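Local coordinates for cycloalternan-forming enzyme (Listeria monocytogenes serovar 1/2a, PDB 5F7U), which belongs to glycoside hydrolase family 31 and combines a TIM barrel with flanking beta domains and a family 6 carbohydrate-binding module, at residues Trp52-Lys57 against Gln62-Ala67; Met725-Asp730 against Tyr762-Glu767; Leu507-Lys512 against Val567-Asp572; Ser382-Ala387 against Asp444-Ala449. The protein carries 1 engineered substitution. One frame throughout, in Å; residues are numbered along the deposited sequence.

Contact 1. Residues Trp52-Lys57 against Gln62-Ala67; sequences WVEWTK and QENVTA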
# COMPACT_ATOMS: atom_id res chain seq x y z
N TRP A 52 34.56 30.53 -24.47
CA TRP A 52 34.99 29.55 -25.44
C TRP A 52 35.26 28.20 -24.79
O TRP A 52 35.29 28.09 -23.56
CB TRP A 52 36.20 30.05 -26.24
CG TRP A 52 37.48 30.07 -25.46
CD1 TRP A 52 38.46 29.11 -25.48
CD2 TRP A 52 37.93 31.09 -24.57
NE1 TRP A 52 39.50 29.48 -24.64
CE2 TRP A 52 39.21 30.69 -24.08
CE3 TRP A 52 37.40 32.32 -24.14
CZ2 TRP A 52 39.95 31.48 -23.18
CZ3 TRP A 52 38.13 33.10 -23.23
CH2 TRP A 52 39.40 32.67 -22.76
N VAL A 53 35.42 27.19 -25.63
CA VAL A 53 35.63 25.83 -25.15
C VAL A 53 36.93 25.31 -25.75
O VAL A 53 37.12 25.39 -26.97
CB VAL A 53 34.46 24.90 -25.53
CG1 VAL A 53 34.68 23.50 -24.97
CG2 VAL A 53 33.14 25.49 -25.03
N GLU A 54 37.80 24.82 -24.88
CA GLU A 54 39.02 24.14 -25.28
C GLU A 54 38.81 22.65 -25.08
O GLU A 54 38.31 22.21 -24.05
CB GLU A 54 40.19 24.65 -24.45
CG GLU A 54 40.47 26.11 -24.74
CD GLU A 54 41.62 26.69 -23.95
OE1 GLU A 54 42.31 25.93 -23.23
OE2 GLU A 54 41.84 27.91 -24.06
N TRP A 55 39.17 21.85 -26.08
CA TRP A 55 38.72 20.45 -26.06
C TRP A 55 39.52 19.53 -26.95
O TRP A 55 40.23 19.98 -27.85
CB TRP A 55 37.21 20.37 -26.40
CG TRP A 55 36.81 20.78 -27.80
CD1 TRP A 55 36.99 22.01 -28.40
CD2 TRP A 55 36.13 19.97 -28.75
NE1 TRP A 55 36.48 22.00 -29.67
CE2 TRP A 55 35.93 20.77 -29.91
CE3 TRP A 55 35.66 18.65 -28.73
CZ2 TRP A 55 35.29 20.28 -31.06
CZ3 TRP A 55 35.02 18.16 -29.88
CH2 TRP A 55 34.83 18.97 -31.02
N THR A 56 39.41 18.24 -26.64
CA THR A 56 40.04 17.17 -27.42
C THR A 56 38.99 16.15 -27.81
O THR A 56 37.98 15.97 -27.11
CB THR A 56 41.17 16.46 -26.65
OG1 THR A 56 40.65 15.89 -25.44
CG2 THR A 56 42.31 17.41 -26.30
N LYS A 57 39.22 15.50 -28.95
CA LYS A 57 38.38 14.39 -29.38
C LYS A 57 39.33 13.24 -29.63
O LYS A 57 40.23 13.36 -30.46
CB LYS A 57 37.63 14.74 -30.67
CG LYS A 57 36.91 13.54 -31.29
CD LYS A 57 35.88 13.95 -32.32
CE LYS A 57 36.48 14.35 -33.64
NZ LYS A 57 35.39 14.25 -34.66
N GLN A 62 41.25 19.90 -30.63
CA GLN A 62 40.35 20.45 -31.64
C GLN A 62 40.46 21.96 -31.67
O GLN A 62 40.99 22.56 -30.73
CB GLN A 62 38.91 20.06 -31.30
CG GLN A 62 38.69 18.55 -31.22
CD GLN A 62 38.93 17.90 -32.56
OE1 GLN A 62 38.24 18.20 -33.53
NE2 GLN A 62 39.93 17.03 -32.63
N GLU A 63 39.96 22.60 -32.74
CA GLU A 63 39.86 24.05 -32.74
C GLU A 63 38.84 24.46 -31.68
O GLU A 63 37.80 23.79 -31.53
CB GLU A 63 39.49 24.61 -34.11
CG GLU A 63 40.48 24.28 -35.24
CD GLU A 63 41.94 24.71 -35.01
OE1 GLU A 63 42.22 25.75 -34.35
OE2 GLU A 63 42.84 24.02 -35.53
N ASN A 64 39.18 25.52 -30.94
CA ASN A 64 38.29 26.04 -29.88
C ASN A 64 36.91 26.30 -30.45
O ASN A 64 36.79 26.73 -31.60
CB ASN A 64 38.79 27.37 -29.31
CG ASN A 64 40.10 27.25 -28.55
OD1 ASN A 64 40.55 26.16 -28.19
ND2 ASN A 64 40.70 28.39 -28.27
N VAL A 65 35.88 26.07 -29.64
CA VAL A 65 34.51 26.42 -30.00
C VAL A 65 34.18 27.72 -29.28
O VAL A 65 34.39 27.84 -28.07
CB VAL A 65 33.52 25.28 -29.64
CG1 VAL A 65 32.07 25.73 -29.74
CG2 VAL A 65 33.75 24.08 -30.54
N THR A 66 33.72 28.71 -30.04
CA THR A 66 33.37 30.00 -29.47
C THR A 66 31.91 29.91 -29.05
O THR A 66 31.08 29.47 -29.86
CB THR A 66 33.61 31.13 -30.50
OG1 THR A 66 35.01 31.22 -30.78
CG2 THR A 66 33.15 32.48 -29.99
N ALA A 67 31.58 30.31 -27.82
CA ALA A 67 30.18 30.28 -27.38
C ALA A 67 29.41 31.50 -27.86
O ALA A 67 29.99 32.56 -28.10
CB ALA A 67 30.07 30.13 -25.88
O HOH W 1 42.98 28.55 -26.54
O HOH W 2 40.25 23.37 -28.25
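The CG of W55 sits between its backbone N and its carbonyl carbon (chi1 66°), which swings the indole across to Q62, while Q62 keeps its own CG beside the backbone N and bends again at chi2 (-64°). The meeting is a CH-pi contact: Q62 CB stands 3.6 Å from the centroid of the five-membered ring of W55, over its face, and Q62 CG continues above the six-membered ring. The Q62 amide end turns to V60 O. The indole is held in rotation from its rim as well, because W55 NE1 donates to E63 O at 2.9 Å, with the acceptor somewhat tilted from the ring plane. V65 CG2 adds an apolar touch near the same nitrogen. The backbone repeats this partnership: Q62 N reaches W55 O at 3.0 Å in a nearly straight bond, and a water accepts from W55 N and lies within hydrogen-bonding distance of Q62 O and N64 OD1, which compete for its protons, bridging strands where direct pairing lapses. Further along, V53 and V65 exchange two backbone bonds as a hydrogen-bonded pair, V53 N to V65 O being 2.7 Å. Beside it W52 and N64 run alongside each other. W52 NE1 donates almost linearly (176°), in its ring plane, to E54 OE2; a second water links that oxygen to N64 ND2, and K97 pairs with E54 OE1. Such cross-strand pairing joins neighbouring strands 49-57 and 60-73 as an antiparallel beta hairpin of the N-terminal domain, which belongs to the E-set clan.

Contact 2. Residues Met725-Asp730 against Tyr762-Glu767; sequences MDYPED and YLPEGE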
# COMPACT_ATOMS: atom_id res chain seq x y z
N MET A 725 -5.76 -8.43 -7.31
CA MET A 725 -4.80 -9.24 -6.54
C MET A 725 -5.42 -10.53 -6.07
O MET A 725 -4.72 -11.53 -5.92
CB MET A 725 -4.25 -8.48 -5.32
CG MET A 725 -3.42 -7.25 -5.64
SD MET A 725 -2.04 -7.51 -6.76
CE MET A 725 -0.97 -8.54 -5.76
N ASP A 726 -6.73 -10.53 -5.80
CA ASP A 726 -7.41 -11.77 -5.40
C ASP A 726 -8.15 -12.45 -6.55
O ASP A 726 -8.45 -13.68 -6.49
CB ASP A 726 -8.39 -11.51 -4.24
CG ASP A 726 -7.71 -11.23 -2.91
OD1 ASP A 726 -6.48 -11.00 -2.86
OD2 ASP A 726 -8.43 -11.23 -1.89
N TYR A 727 -8.47 -11.67 -7.58
CA TYR A 727 -9.31 -12.15 -8.71
C TYR A 727 -8.71 -11.74 -10.05
O TYR A 727 -9.32 -10.95 -10.79
CB TYR A 727 -10.76 -11.64 -8.56
CG TYR A 727 -11.37 -11.98 -7.23
CD1 TYR A 727 -11.98 -13.22 -7.01
CD2 TYR A 727 -11.31 -11.07 -6.18
CE1 TYR A 727 -12.52 -13.53 -5.76
CE2 TYR A 727 -11.87 -11.36 -4.94
CZ TYR A 727 -12.45 -12.60 -4.74
OH TYR A 727 -12.98 -12.88 -3.49
N PRO A 728 -7.51 -12.26 -10.39
CA PRO A 728 -6.83 -11.72 -11.56
C PRO A 728 -7.47 -12.05 -12.90
O PRO A 728 -7.26 -11.30 -13.86
CB PRO A 728 -5.43 -12.36 -11.48
CG PRO A 728 -5.62 -13.59 -10.65
CD PRO A 728 -6.64 -13.20 -9.64
N GLU A 729 -8.26 -13.12 -12.95
CA GLU A 729 -8.93 -13.51 -14.20
C GLU A 729 -10.24 -12.77 -14.42
O GLU A 729 -10.80 -12.82 -15.51
CB GLU A 729 -9.22 -15.00 -14.22
CG GLU A 729 -7.96 -15.85 -14.13
CD GLU A 729 -8.25 -17.31 -14.36
OE1 GLU A 729 -9.43 -17.73 -14.17
OE2 GLU A 729 -7.32 -18.02 -14.76
N ASP A 730 -10.72 -12.10 -13.38
CA ASP A 730 -12.01 -11.43 -13.43
C ASP A 730 -11.91 -10.11 -14.17
O ASP A 730 -11.36 -9.14 -13.65
CB ASP A 730 -12.55 -11.22 -12.02
CG ASP A 730 -14.02 -10.76 -12.01
OD1 ASP A 730 -14.44 -10.00 -12.92
OD2 ASP A 730 -14.74 -11.16 -11.07
N TYR A 762 -18.51 -3.72 -7.21
CA TYR A 762 -18.38 -4.93 -8.00
C TYR A 762 -18.16 -6.12 -7.05
O TYR A 762 -17.23 -6.09 -6.23
CB TYR A 762 -17.24 -4.87 -9.06
CG TYR A 762 -17.13 -6.24 -9.71
CD1 TYR A 762 -18.15 -6.71 -10.55
CD2 TYR A 762 -16.08 -7.12 -9.38
CE1 TYR A 762 -18.10 -7.98 -11.10
CE2 TYR A 762 -16.02 -8.40 -9.92
CZ TYR A 762 -17.04 -8.83 -10.76
OH TYR A 762 -17.01 -10.10 -11.31
N LEU A 763 -19.03 -7.14 -7.16
CA LEU A 763 -18.89 -8.34 -6.35
C LEU A 763 -18.38 -9.48 -7.20
O LEU A 763 -19.08 -9.92 -8.11
CB LEU A 763 -20.22 -8.72 -5.69
CG LEU A 763 -20.84 -7.67 -4.77
CD1 LEU A 763 -22.20 -8.18 -4.31
CD2 LEU A 763 -19.94 -7.33 -3.58
N PRO A 764 -17.17 -9.98 -6.89
CA PRO A 764 -16.68 -11.18 -7.58
C PRO A 764 -17.55 -12.40 -7.28
O PRO A 764 -18.38 -12.37 -6.37
CB PRO A 764 -15.29 -11.40 -6.98
CG PRO A 764 -14.90 -10.07 -6.45
CD PRO A 764 -16.18 -9.50 -5.91
N GLU A 765 -17.36 -13.46 -8.07
CA GLU A 765 -18.21 -14.64 -7.95
C GLU A 765 -18.12 -15.19 -6.52
O GLU A 765 -17.09 -15.10 -5.89
CB GLU A 765 -17.86 -15.68 -9.02
CG GLU A 765 -19.07 -15.97 -9.91
CD GLU A 765 -18.74 -16.41 -11.32
OE1 GLU A 765 -18.36 -17.59 -11.51
OE2 GLU A 765 -18.91 -15.58 -12.26
N GLY A 766 -19.24 -15.71 -6.00
CA GLY A 766 -19.33 -16.21 -4.62
C GLY A 766 -20.34 -15.37 -3.86
O GLY A 766 -20.87 -14.44 -4.42
N GLU A 767 -20.58 -15.64 -2.59
CA GLU A 767 -21.63 -14.93 -1.86
C GLU A 767 -21.01 -13.91 -0.90
O GLU A 767 -20.03 -14.23 -0.24
CB GLU A 767 -22.46 -15.94 -1.07
CG GLU A 767 -23.67 -15.34 -0.38
CD GLU A 767 -24.55 -16.38 0.25
OE1 GLU A 767 -25.23 -17.11 -0.49
OE2 GLU A 767 -24.59 -16.47 1.49
O HOH W 3 -14.86 -14.83 -3.60
O HOH W 4 -15.17 -13.52 -9.82
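P764 sets the CB-CG edge of its ring over the phenol face of Y727, its CB 3.6 Å from the ring centroid and almost on the normal, with CG 3.6 Å from Y727 CE2. Next to this CH-pi contact, Y762 and D730 approach from opposite directions, and Y762 OH donates to D730 OD2 across a short 2.5 Å. OD2 lies at the ring edge, in its plane, with the carboxylate plane turned at 89° to the ring, and accepts through its syn lone pair. Both residues extend their CG anti to the backbone N (chi1 174° for Y762, -169° for D730), which brings the hydroxyl and the carboxylate together between the segments. A water donates to D730 OD2 at 2.7 Å and accepts from E765 N, so this oxygen accepts two hydrogen bonds, which would probably favour the charged carboxylate. A second water bridges Y727 OH, 2.7 Å away, and E765 O. These contacts belong to the C-terminal beta domain of family 31, where a loop after helix 723-726 packs on the end of strand 758-763. Behind the first shell, Y727 to D730 form a type I beta turn, with D730 N bonded to Y727 O at 3.2 Å. D730 OD1 takes the backbone N of N732, which the Y762 side chain also touches. On the other segment P764 O accepts from W768 NE1, and W768 itself packs against Y727.

Contact 3. Residues Leu507-Lys512 against Val567-Asp572; sequences LDFTNK and VSSYFD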
# COMPACT_ATOMS: atom_id res chain seq x y z
N LEU A 507 23.32 13.18 6.51
CA LEU A 507 24.08 12.14 7.19
C LEU A 507 24.24 10.97 6.23
O LEU A 507 23.27 10.53 5.61
CB LEU A 507 23.36 11.71 8.48
CG LEU A 507 24.06 10.79 9.50
CD1 LEU A 507 24.07 9.32 9.11
CD2 LEU A 507 25.47 11.29 9.84
N ASP A 508 25.46 10.47 6.08
CA ASP A 508 25.67 9.32 5.22
C ASP A 508 25.26 8.03 5.93
O ASP A 508 26.05 7.45 6.68
CB ASP A 508 27.13 9.26 4.76
CG ASP A 508 27.41 8.07 3.84
OD1 ASP A 508 26.50 7.23 3.58
OD2 ASP A 508 28.57 7.97 3.37
N PHE A 509 24.02 7.58 5.67
CA PHE A 509 23.49 6.37 6.31
C PHE A 509 24.14 5.07 5.84
O PHE A 509 23.87 4.01 6.41
CB PHE A 509 21.95 6.33 6.27
CG PHE A 509 21.33 7.30 7.22
CD1 PHE A 509 21.15 6.95 8.57
CD2 PHE A 509 20.99 8.59 6.81
CE1 PHE A 509 20.61 7.86 9.47
CE2 PHE A 509 20.45 9.50 7.71
CZ PHE A 509 20.27 9.13 9.05
N THR A 510 25.05 5.16 4.87
CA THR A 510 25.86 3.98 4.46
C THR A 510 27.07 3.78 5.38
O THR A 510 27.74 2.74 5.31
CB THR A 510 26.32 4.03 2.97
OG1 THR A 510 27.42 4.94 2.79
CG2 THR A 510 25.19 4.38 2.02
N ASN A 511 27.34 4.78 6.21
CA ASN A 511 28.55 4.83 7.02
C ASN A 511 28.15 4.43 8.45
O ASN A 511 27.52 5.22 9.15
CB ASN A 511 29.13 6.26 6.93
CG ASN A 511 30.40 6.46 7.76
OD1 ASN A 511 30.65 5.76 8.74
ND2 ASN A 511 31.18 7.47 7.39
N LYS A 512 28.50 3.21 8.86
CA LYS A 512 28.05 2.68 10.16
C LYS A 512 28.46 3.58 11.34
O LYS A 512 27.65 3.82 12.24
CB LYS A 512 28.52 1.23 10.37
CG LYS A 512 27.90 0.53 11.57
CD LYS A 512 28.70 -0.72 11.92
CE LYS A 512 28.32 -1.28 13.29
NZ LYS A 512 28.87 -2.66 13.45
N VAL A 567 15.63 5.37 6.77
CA VAL A 567 14.46 4.91 7.53
C VAL A 567 14.79 3.62 8.29
O VAL A 567 14.44 3.48 9.49
CB VAL A 567 13.25 4.73 6.59
CG1 VAL A 567 12.13 3.91 7.24
CG2 VAL A 567 12.72 6.09 6.17
N SER A 568 15.47 2.69 7.61
CA SER A 568 15.83 1.43 8.27
C SER A 568 16.81 1.65 9.42
O SER A 568 16.68 0.99 10.46
CB SER A 568 16.40 0.42 7.27
OG SER A 568 17.64 0.85 6.73
N SER A 569 17.74 2.60 9.27
CA SER A 569 18.72 2.86 10.34
C SER A 569 18.02 3.30 11.62
O SER A 569 18.33 2.79 12.71
CB SER A 569 19.76 3.90 9.93
OG SER A 569 20.65 3.37 8.97
N TYR A 570 17.09 4.24 11.47
CA TYR A 570 16.33 4.73 12.62
C TYR A 570 15.40 3.66 13.20
O TYR A 570 15.27 3.58 14.43
CB TYR A 570 15.49 5.91 12.21
CG TYR A 570 16.06 7.28 12.48
CD1 TYR A 570 16.86 7.92 11.53
CD2 TYR A 570 15.72 7.97 13.64
CE1 TYR A 570 17.32 9.22 11.74
CE2 TYR A 570 16.18 9.27 13.87
CZ TYR A 570 16.98 9.89 12.91
OH TYR A 570 17.41 11.20 13.10
N PHE A 571 14.74 2.89 12.33
CA PHE A 571 13.80 1.85 12.78
C PHE A 571 14.54 0.82 13.64
O PHE A 571 14.08 0.48 14.73
CB PHE A 571 13.14 1.16 11.57
CG PHE A 571 12.17 0.05 11.94
CD1 PHE A 571 10.92 0.35 12.50
CD2 PHE A 571 12.50 -1.29 11.71
CE1 PHE A 571 10.03 -0.67 12.84
CE2 PHE A 571 11.62 -2.31 12.06
CZ PHE A 571 10.37 -2.00 12.62
N ASP A 572 15.68 0.33 13.12
CA ASP A 572 16.50 -0.66 13.84
C ASP A 572 17.04 -0.10 15.14
O ASP A 572 17.04 -0.77 16.17
CB ASP A 572 17.68 -1.13 12.98
CG ASP A 572 17.25 -1.91 11.75
OD1 ASP A 572 16.05 -2.26 11.64
OD2 ASP A 572 18.13 -2.16 10.89
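S569 and Y570 of helix 555-577 receive the F509 ring in the TIM-barrel domain, where a loop between strand 505-506 and helix 512-520 lies against that helix. Earlier in the helix V567 turns its side chain the other way, toward T536 of strand 534-536, and its carbonyl O bonds to F571 N, keeping the turn regular. S569 comes next and points at the loop: its CB is 3.6 Å from F509 CD1. The OG is equally near CD1, yet its hydrogen bond goes to D565 O one helical turn back, so the hydroxyl is satisfied by its own helix while the methylene packs obliquely against the phenyl ring at CD1. Y570 leaves the helix more to the side, with chi1 shifted from a staggered value to -96°, and the far end of its ring swings toward the loop. There F509 CZ lies 4.0 Å from Y570 CE1, at the edge of the tyrosine ring and near its plane. The Y570 OH is engaged by Q457 and W518, and F534 meets the ring edge-to-face, so both its rotation and its tip are fixed. F509 is backed from within its own loop by L507, whose CD1 is centred 3.6 Å above the phenyl plane. D508 OD1 forms an Asx turn by accepting from T510 N at 2.8 Å, within the type I turn D508-N511, and also accepts from T510 OG1 at 2.6 Å.

Contact 4. Residues Ser382-Ala387 against Asp444-Ala449; sequences SALSNA and DSVHDA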
# COMPACT_ATOMS: atom_id res chain seq x y z
N SER A 382 -4.18 19.03 26.23
CA SER A 382 -5.49 19.30 25.62
C SER A 382 -5.89 18.22 24.65
O SER A 382 -7.05 17.83 24.65
CB SER A 382 -5.53 20.66 24.91
OG SER A 382 -5.42 21.69 25.88
N ALA A 383 -4.95 17.74 23.82
CA ALA A 383 -5.24 16.62 22.90
C ALA A 383 -5.69 15.37 23.65
O ALA A 383 -6.66 14.72 23.25
CB ALA A 383 -4.03 16.31 22.01
N LEU A 384 -5.00 15.05 24.75
CA LEU A 384 -5.38 13.88 25.56
C LEU A 384 -6.73 14.07 26.24
O LEU A 384 -7.56 13.15 26.26
CB LEU A 384 -4.30 13.53 26.60
CG LEU A 384 -2.90 13.22 26.02
CD1 LEU A 384 -1.89 13.10 27.15
CD2 LEU A 384 -2.87 12.01 25.08
N SER A 385 -6.94 15.26 26.79
CA SER A 385 -8.20 15.61 27.45
C SER A 385 -9.37 15.57 26.46
O SER A 385 -10.45 15.01 26.77
CB SER A 385 -8.08 17.01 28.07
OG SER A 385 -9.29 17.32 28.72
N ASN A 386 -9.17 16.17 25.28
CA ASN A 386 -10.19 16.13 24.22
C ASN A 386 -10.51 14.73 23.74
O ASN A 386 -11.68 14.40 23.50
CB ASN A 386 -9.79 17.01 23.03
CG ASN A 386 -9.91 18.49 23.33
OD1 ASN A 386 -10.78 18.91 24.08
ND2 ASN A 386 -9.03 19.30 22.75
N ALA A 387 -9.47 13.90 23.58
CA ALA A 387 -9.68 12.51 23.20
C ALA A 387 -10.48 11.78 24.28
O ALA A 387 -11.43 11.09 23.96
CB ALA A 387 -8.37 11.79 22.91
N ASP A 444 5.02 10.32 29.82
CA ASP A 444 4.34 9.45 30.78
C ASP A 444 2.83 9.65 30.74
O ASP A 444 2.08 8.67 30.82
CB ASP A 444 4.85 9.70 32.21
CG ASP A 444 6.26 9.19 32.42
OD1 ASP A 444 6.71 8.29 31.70
OD2 ASP A 444 6.92 9.67 33.35
N SER A 445 2.39 10.90 30.57
CA SER A 445 0.96 11.19 30.51
C SER A 445 0.33 10.67 29.21
O SER A 445 -0.82 10.25 29.22
CB SER A 445 0.67 12.67 30.73
OG SER A 445 0.98 13.42 29.56
N VAL A 446 1.10 10.65 28.12
CA VAL A 446 0.62 10.03 26.86
C VAL A 446 0.44 8.52 27.08
O VAL A 446 -0.57 7.94 26.68
CB VAL A 446 1.56 10.31 25.65
CG1 VAL A 446 1.13 9.54 24.40
CG2 VAL A 446 1.62 11.81 25.35
N HIS A 447 1.43 7.88 27.71
CA HIS A 447 1.34 6.45 28.03
C HIS A 447 0.16 6.13 28.95
O HIS A 447 -0.51 5.11 28.76
CB HIS A 447 2.64 5.96 28.66
CG HIS A 447 3.81 5.98 27.72
ND1 HIS A 447 5.12 6.02 28.17
CD2 HIS A 447 3.87 5.98 26.37
CE1 HIS A 447 5.93 6.03 27.12
NE2 HIS A 447 5.20 6.00 26.02
N ASP A 448 -0.09 7.01 29.93
CA ASP A 448 -1.24 6.88 30.84
C ASP A 448 -2.56 6.81 30.10
O ASP A 448 -3.49 6.12 30.54
CB ASP A 448 -1.31 8.06 31.81
CG ASP A 448 -0.29 7.97 32.91
OD1 ASP A 448 0.32 6.89 33.10
OD2 ASP A 448 -0.13 8.98 33.64
N ALA A 449 -2.64 7.54 28.98
CA ALA A 449 -3.83 7.54 28.12
C ALA A 449 -3.90 6.31 27.22
O ALA A 449 -4.83 6.18 26.44
CB ALA A 449 -3.86 8.81 27.27
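L384 meets a flat group that belongs to the backbone, the peptide between S445 and V446: its CD1 lies over one face of that plane, 3.7 Å from S445 O, while V446 CA at the edge of the group is 4.0 Å from the same methyl. The leucine fork then divides its work. CD1 also brushes V446 CG2 and lies 3.8 Å from S445 OG, whereas CD2 turns to A449, with CB 4.0 Å away. Keeping CG beside the backbone N (chi1 -58°) and chi2 extended (172°) sends the two methyls forward, past the helix surface, so that CD1 meets S445 and V446 and CD2 meets A449, one turn further on at the end of the helix. The S445 hydroxyl is occupied by M442 O, so towards the leucine it offers van der Waals contact only. From 382-387 the packing is carried by L384 alone, its methyls against backbone and side-chain atoms by van der Waals contact. Helices 377-389 and 439-448 are neighbours on the outside of the TIM barrel, following its first and second strands; F397 of strand 396-399 touches both L384 and V446 from the barrel side, and M451 from the following loop touches the same pair.

Overall arrangement
From the N terminus, contact 1 comes first and closes a short turn of four residues, a hairpin in the N-terminal beta domain. Contact 4 follows, spanning 56 residues and bringing side by side helices 377-389 and 439-448, which follow barrel strands 367-369 and 396-399. Contact 3 closes a 54-residue loop, and its helix 555-577 follows barrel strand 534-536. Contact 2 closes last, across 31 residues, inside the C-terminal beta domain. The four are strictly in series: none nests in another and none crosses. Contacts 3 and 4 share the barrel, with nearest atoms about 15 Å apart, whereas contact 1 lies about 70 Å from contact 4 between centres.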